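Local atomic coordinates of uncharacterized protein (Neisseria meningitidis MC58, PDB entry 2R2A), a protein that is the N-terminal domain of a membrane protein related to zonular occludens toxin and, as a P-loop NTPase relative, may bind and hydrolyse nucleotide. Residues 6-17 with 140-150. Numbering follows the deposited sequence. Where two conformers were deposited one is given.
Sequences EICLITGTPGSG and LRTLVRKHYHI. With SO4 (sulfate ion), chain C.
Leu9 and His147 lie side by side where strands 7-11 and 146-150 run parallel, their axes 4.7 Å apart. The Leu9 side chain starts from CB, which meets Val144 CG1 at 3.9 Å; with CG anti to the backbone N (chi1 172°), beside the carbonyl carbon, CG rests 3.6 Å from His147 ND1. Its CD2 then sits over the middle of the imidazole, 3.6 Å from the ring centroid and 9° off the normal, a CH-pi contact. Thr11 OG1 comes to the edges of two imidazoles: near the plane of His147 beside CE1, and in the plane of His149, where it shares a 2.7 Å hydrogen bond with ND1. The Leu9 and Thr11 amides donate to Lys146 and Tyr148 carbonyls, while Tyr148 N and Ile150 N return bonds to Leu9 O and Thr11 O. Beyond Thr11 the chain bends into a glycine-rich loop like a Walker A P-loop; Gly15 N and Gly17 N, with Lys18 NZ and Thr19 N, hydrogen-bond a sulfate, consistent with a nucleotide phosphate site. Ile150 CG2 packs against Ser16 O at 3.4 Å. Strand 7-11 is an inner strand of the sheet, between 125-130 and 144-152, with Ile10 and Tyr148 facing helix 18-28.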
loop_
_atom_site.group_PDB
_atom_site.type_symbol
_atom_site.label_atom_id
_atom_site.label_comp_id
_atom_site.label_asym_id
_atom_site.label_seq_id
_atom_site.Cartn_x
_atom_site.Cartn_y
_atom_site.Cartn_z
ATOM N N GLU A 6 0.619 -2.296 -10.570
ATOM C CA GLU A 6 0.691 -0.868 -10.345
ATOM C C GLU A 6 0.950 -0.554 -8.860
ATOM O O GLU A 6 0.942 -1.463 -8.026
ATOM C CB GLU A 6 -0.571 -0.171 -10.904
ATOM C CG GLU A 6 -1.785 -0.214 -9.987
ATOM C CD GLU A 6 -2.944 0.672 -10.466
ATOM O OE1 GLU A 6 -2.905 1.161 -11.620
ATOM O OE2 GLU A 6 -3.906 0.865 -9.684
ATOM N N ILE A 7 1.226 0.719 -8.584
ATOM C CA ILE A 7 1.354 1.233 -7.224
ATOM C C ILE A 7 0.161 2.142 -6.916
ATOM O O ILE A 7 -0.109 3.113 -7.626
ATOM C CB ILE A 7 2.654 2.025 -6.966
ATOM C CG1 ILE A 7 3.874 1.156 -7.295
ATOM C CG2 ILE A 7 2.674 2.521 -5.476
ATOM C CD1 ILE A 7 5.203 1.862 -7.055
ATOM N N CYS A 8 -0.521 1.793 -5.840
ATOM C CA CYS A 8 -1.725 2.477 -5.388
ATOM C C CYS A 8 -1.436 3.102 -4.028
ATOM O O CYS A 8 -0.915 2.429 -3.114
ATOM C CB CYS A 8 -2.870 1.468 -5.271
ATOM S SG CYS A 8 -4.390 2.175 -4.563
ATOM N N LEU A 9 -1.808 4.372 -3.886
ATOM C CA LEU A 9 -1.643 5.121 -2.635
ATOM C C LEU A 9 -3.006 5.365 -1.947
ATOM O O LEU A 9 -3.979 5.778 -2.610
ATOM C CB LEU A 9 -0.948 6.440 -2.936
ATOM C CG LEU A 9 -0.822 7.487 -1.823
ATOM C CD1 LEU A 9 -0.006 6.974 -0.622
ATOM C CD2 LEU A 9 -0.182 8.771 -2.364
ATOM N N ILE A 10 -3.088 5.108 -0.639
ATOM C CA ILE A 10 -4.290 5.422 0.091
ATOM C C ILE A 10 -3.884 6.363 1.240
ATOM O O ILE A 10 -3.031 6.021 2.060
ATOM C CB ILE A 10 -5.002 4.187 0.610
ATOM C CG1 ILE A 10 -5.468 3.235 -0.531
ATOM C CG2 ILE A 10 -6.219 4.670 1.443
ATOM C CD1 ILE A 10 -5.758 1.760 -0.035
ATOM N N THR A 11 -4.510 7.529 1.361
ATOM C CA THR A 11 -4.162 8.461 2.410
ATOM C C THR A 11 -5.415 8.933 3.154
ATOM O O THR A 11 -6.556 8.688 2.689
ATOM C CB THR A 11 -3.367 9.720 1.875
ATOM O OG1 THR A 11 -4.137 10.401 0.848
ATOM C CG2 THR A 11 -2.017 9.220 1.275
ATOM N N GLY A 12 -5.172 9.550 4.296
ATOM C CA GLY A 12 -6.250 10.020 5.188
ATOM C C GLY A 12 -5.786 9.968 6.627
ATOM O O GLY A 12 -4.825 9.283 6.969
ATOM N N THR A 13 -6.413 10.785 7.458
ATOM C CA THR A 13 -6.001 10.880 8.861
ATOM C C THR A 13 -6.271 9.546 9.607
ATOM O O THR A 13 -7.089 8.707 9.159
ATOM C CB THR A 13 -6.812 11.994 9.585
ATOM O OG1 THR A 13 -8.191 11.648 9.590
ATOM C CG2 THR A 13 -6.669 13.328 8.917
ATOM N N PRO A 14 -5.600 9.332 10.750
ATOM C CA PRO A 14 -5.901 8.159 11.571
ATOM C C PRO A 14 -7.389 8.128 11.927
ATOM O O PRO A 14 -7.955 9.153 12.303
ATOM C CB PRO A 14 -5.064 8.366 12.839
ATOM C CG PRO A 14 -3.808 9.136 12.283
ATOM C CD PRO A 14 -4.507 10.145 11.338
ATOM N N GLY A 15 -7.963 6.928 11.820
ATOM C CA GLY A 15 -9.395 6.697 12.108
ATOM C C GLY A 15 -10.326 7.028 10.934
ATOM O O GLY A 15 -11.533 6.898 11.045
ATOM N N SER A 16 -9.773 7.476 9.804
ATOM C CA SER A 16 -10.601 7.781 8.618
ATOM C C SER A 16 -11.099 6.516 7.916
ATOM O O SER A 16 -12.003 6.578 7.097
ATOM C CB SER A 16 -9.826 8.683 7.621
ATOM O OG SER A 16 -8.704 7.993 7.084
ATOM N N GLY A 17 -10.466 5.372 8.172
ATOM C CA GLY A 17 -10.887 4.072 7.611
ATOM C C GLY A 17 -10.068 3.548 6.437
ATOM O O GLY A 17 -10.589 2.835 5.561
ATOM N N LEU A 140 8.875 7.351 -4.922
ATOM C CA LEU A 140 7.751 6.416 -4.864
ATOM C C LEU A 140 6.472 7.090 -5.378
ATOM O O LEU A 140 5.706 6.486 -6.132
ATOM C CB LEU A 140 7.516 5.927 -3.417
ATOM C CG LEU A 140 6.301 5.067 -3.019
ATOM C CD1 LEU A 140 6.186 3.788 -3.834
ATOM C CD2 LEU A 140 6.444 4.729 -1.478
ATOM N N ARG A 141 6.254 8.343 -4.973
ATOM C CA ARG A 141 5.045 9.085 -5.350
ATOM C C ARG A 141 4.912 9.238 -6.855
ATOM O O ARG A 141 3.798 9.151 -7.419
ATOM C CB ARG A 141 5.038 10.460 -4.688
ATOM C CG ARG A 141 4.623 10.421 -3.232
ATOM C CD ARG A 141 4.504 11.821 -2.662
ATOM N NE ARG A 141 5.727 12.315 -1.986
ATOM C CZ ARG A 141 6.066 13.602 -1.934
ATOM N NH1 ARG A 141 5.314 14.497 -2.565
ATOM N NH2 ARG A 141 7.164 14.008 -1.274
ATOM N N THR A 142 6.049 9.476 -7.519
ATOM C CA THR A 142 6.062 9.645 -8.978
ATOM C C THR A 142 5.523 8.413 -9.721
ATOM O O THR A 142 5.043 8.526 -10.844
ATOM C CB THR A 142 7.475 10.034 -9.506
ATOM O OG1 THR A 142 7.357 10.665 -10.784
ATOM C CG2 THR A 142 8.376 8.805 -9.648
ATOM N N LEU A 143 5.626 7.247 -9.094
ATOM C CA LEU A 143 5.206 5.980 -9.704
ATOM C C LEU A 143 3.747 5.602 -9.452
ATOM O O LEU A 143 3.231 4.655 -10.061
ATOM C CB LEU A 143 6.101 4.853 -9.210
ATOM C CG LEU A 143 7.577 5.007 -9.530
ATOM C CD1 LEU A 143 8.281 4.086 -8.575
ATOM C CD2 LEU A 143 7.899 4.711 -11.017
ATOM N N VAL A 144 3.074 6.348 -8.594
ATOM C CA VAL A 144 1.698 6.028 -8.203
ATOM C C VAL A 144 0.802 6.236 -9.401
ATOM O O VAL A 144 0.926 7.261 -10.082
ATOM C CB VAL A 144 1.229 6.942 -7.020
ATOM C CG1 VAL A 144 -0.312 6.803 -6.800
ATOM C CG2 VAL A 144 2.038 6.626 -5.766
ATOM N N ARG A 145 -0.081 5.277 -9.668
ATOM C CA ARG A 145 -1.049 5.364 -10.787
ATOM C C ARG A 145 -2.511 5.315 -10.310
ATOM O O ARG A 145 -3.439 5.373 -11.109
ATOM C CB ARG A 145 -0.774 4.285 -11.850
ATOM C CG ARG A 145 0.432 4.632 -12.715
ATOM C CD ARG A 145 0.491 3.728 -13.969
ATOM N NE ARG A 145 1.823 3.728 -14.576
ATOM C CZ ARG A 145 2.126 4.269 -15.757
ATOM N NH1 ARG A 145 1.184 4.866 -16.496
ATOM N NH2 ARG A 145 3.379 4.199 -16.205
ATOM N N LYS A 146 -2.697 5.207 -8.996
ATOM C CA LYS A 146 -4.026 5.345 -8.395
ATOM C C LYS A 146 -3.870 5.894 -6.965
ATOM O O LYS A 146 -3.129 5.346 -6.154
ATOM C CB LYS A 146 -4.812 4.010 -8.424
ATOM C CG LYS A 146 -6.191 4.071 -7.714
ATOM C CD LYS A 146 -7.169 2.982 -8.208
ATOM C CE LYS A 146 -6.967 1.580 -7.547
ATOM N NZ LYS A 146 -8.226 0.643 -7.558
ATOM N N HIS A 147 -4.534 7.003 -6.654
ATOM C CA HIS A 147 -4.432 7.592 -5.312
ATOM C C HIS A 147 -5.844 7.757 -4.771
ATOM O O HIS A 147 -6.655 8.365 -5.422
ATOM C CB HIS A 147 -3.654 8.911 -5.399
ATOM C CG HIS A 147 -3.519 9.713 -4.139
ATOM N ND1 HIS A 147 -3.775 9.238 -2.867
ATOM C CD2 HIS A 147 -3.045 10.974 -3.971
ATOM C CE1 HIS A 147 -3.490 10.174 -1.976
ATOM N NE2 HIS A 147 -3.053 11.238 -2.630
ATOM N N TYR A 148 -6.158 7.102 -3.649
ATOM C CA TYR A 148 -7.422 7.360 -2.948
ATOM C C TYR A 148 -7.120 8.130 -1.704
ATOM O O TYR A 148 -6.154 7.815 -0.980
ATOM C CB TYR A 148 -8.018 6.039 -2.472
ATOM C CG TYR A 148 -8.527 5.137 -3.552
ATOM C CD1 TYR A 148 -9.601 5.500 -4.369
ATOM C CD2 TYR A 148 -7.954 3.887 -3.727
ATOM C CE1 TYR A 148 -10.104 4.583 -5.349
ATOM C CE2 TYR A 148 -8.414 3.009 -4.685
ATOM C CZ TYR A 148 -9.492 3.356 -5.498
ATOM O OH TYR A 148 -9.938 2.430 -6.438
ATOM N N HIS A 149 -7.930 9.128 -1.424
ATOM C CA HIS A 149 -7.785 9.841 -0.170
ATOM C C HIS A 149 -9.185 9.894 0.487
ATOM O O HIS A 149 -10.199 10.194 -0.195
ATOM C CB HIS A 149 -7.286 11.272 -0.415
ATOM C CG HIS A 149 -7.218 12.083 0.854
ATOM N ND1 HIS A 149 -6.130 12.029 1.706
ATOM C CD2 HIS A 149 -8.101 12.933 1.425
ATOM C CE1 HIS A 149 -6.350 12.832 2.741
ATOM N NE2 HIS A 149 -7.551 13.353 2.613
ATOM N N ILE A 150 -9.256 9.578 1.771
ATOM C CA ILE A 150 -10.513 9.635 2.504
ATOM C C ILE A 150 -10.631 11.010 3.157
ATOM O O ILE A 150 -9.844 11.380 4.044
ATOM C CB ILE A 150 -10.601 8.494 3.578
ATOM C CG1 ILE A 150 -10.370 7.130 2.898
ATOM C CG2 ILE A 150 -11.978 8.571 4.303
ATOM C CD1 ILE A 150 -10.121 6.017 3.930
HETATM S S SO4 C . -7.286 4.169 9.587
HETATM O O1 SO4 C . -6.315 4.585 10.525
HETATM O O2 SO4 C . -8.605 4.105 10.131
HETATM O O3 SO4 C . -6.827 2.876 9.108
HETATM O O4 SO4 C . -7.291 5.151 8.502
HETATM O O HOH W 1 1.937 2.295 -10.793
HETATM O O HOH W 2 -8.655 12.170 6.284
#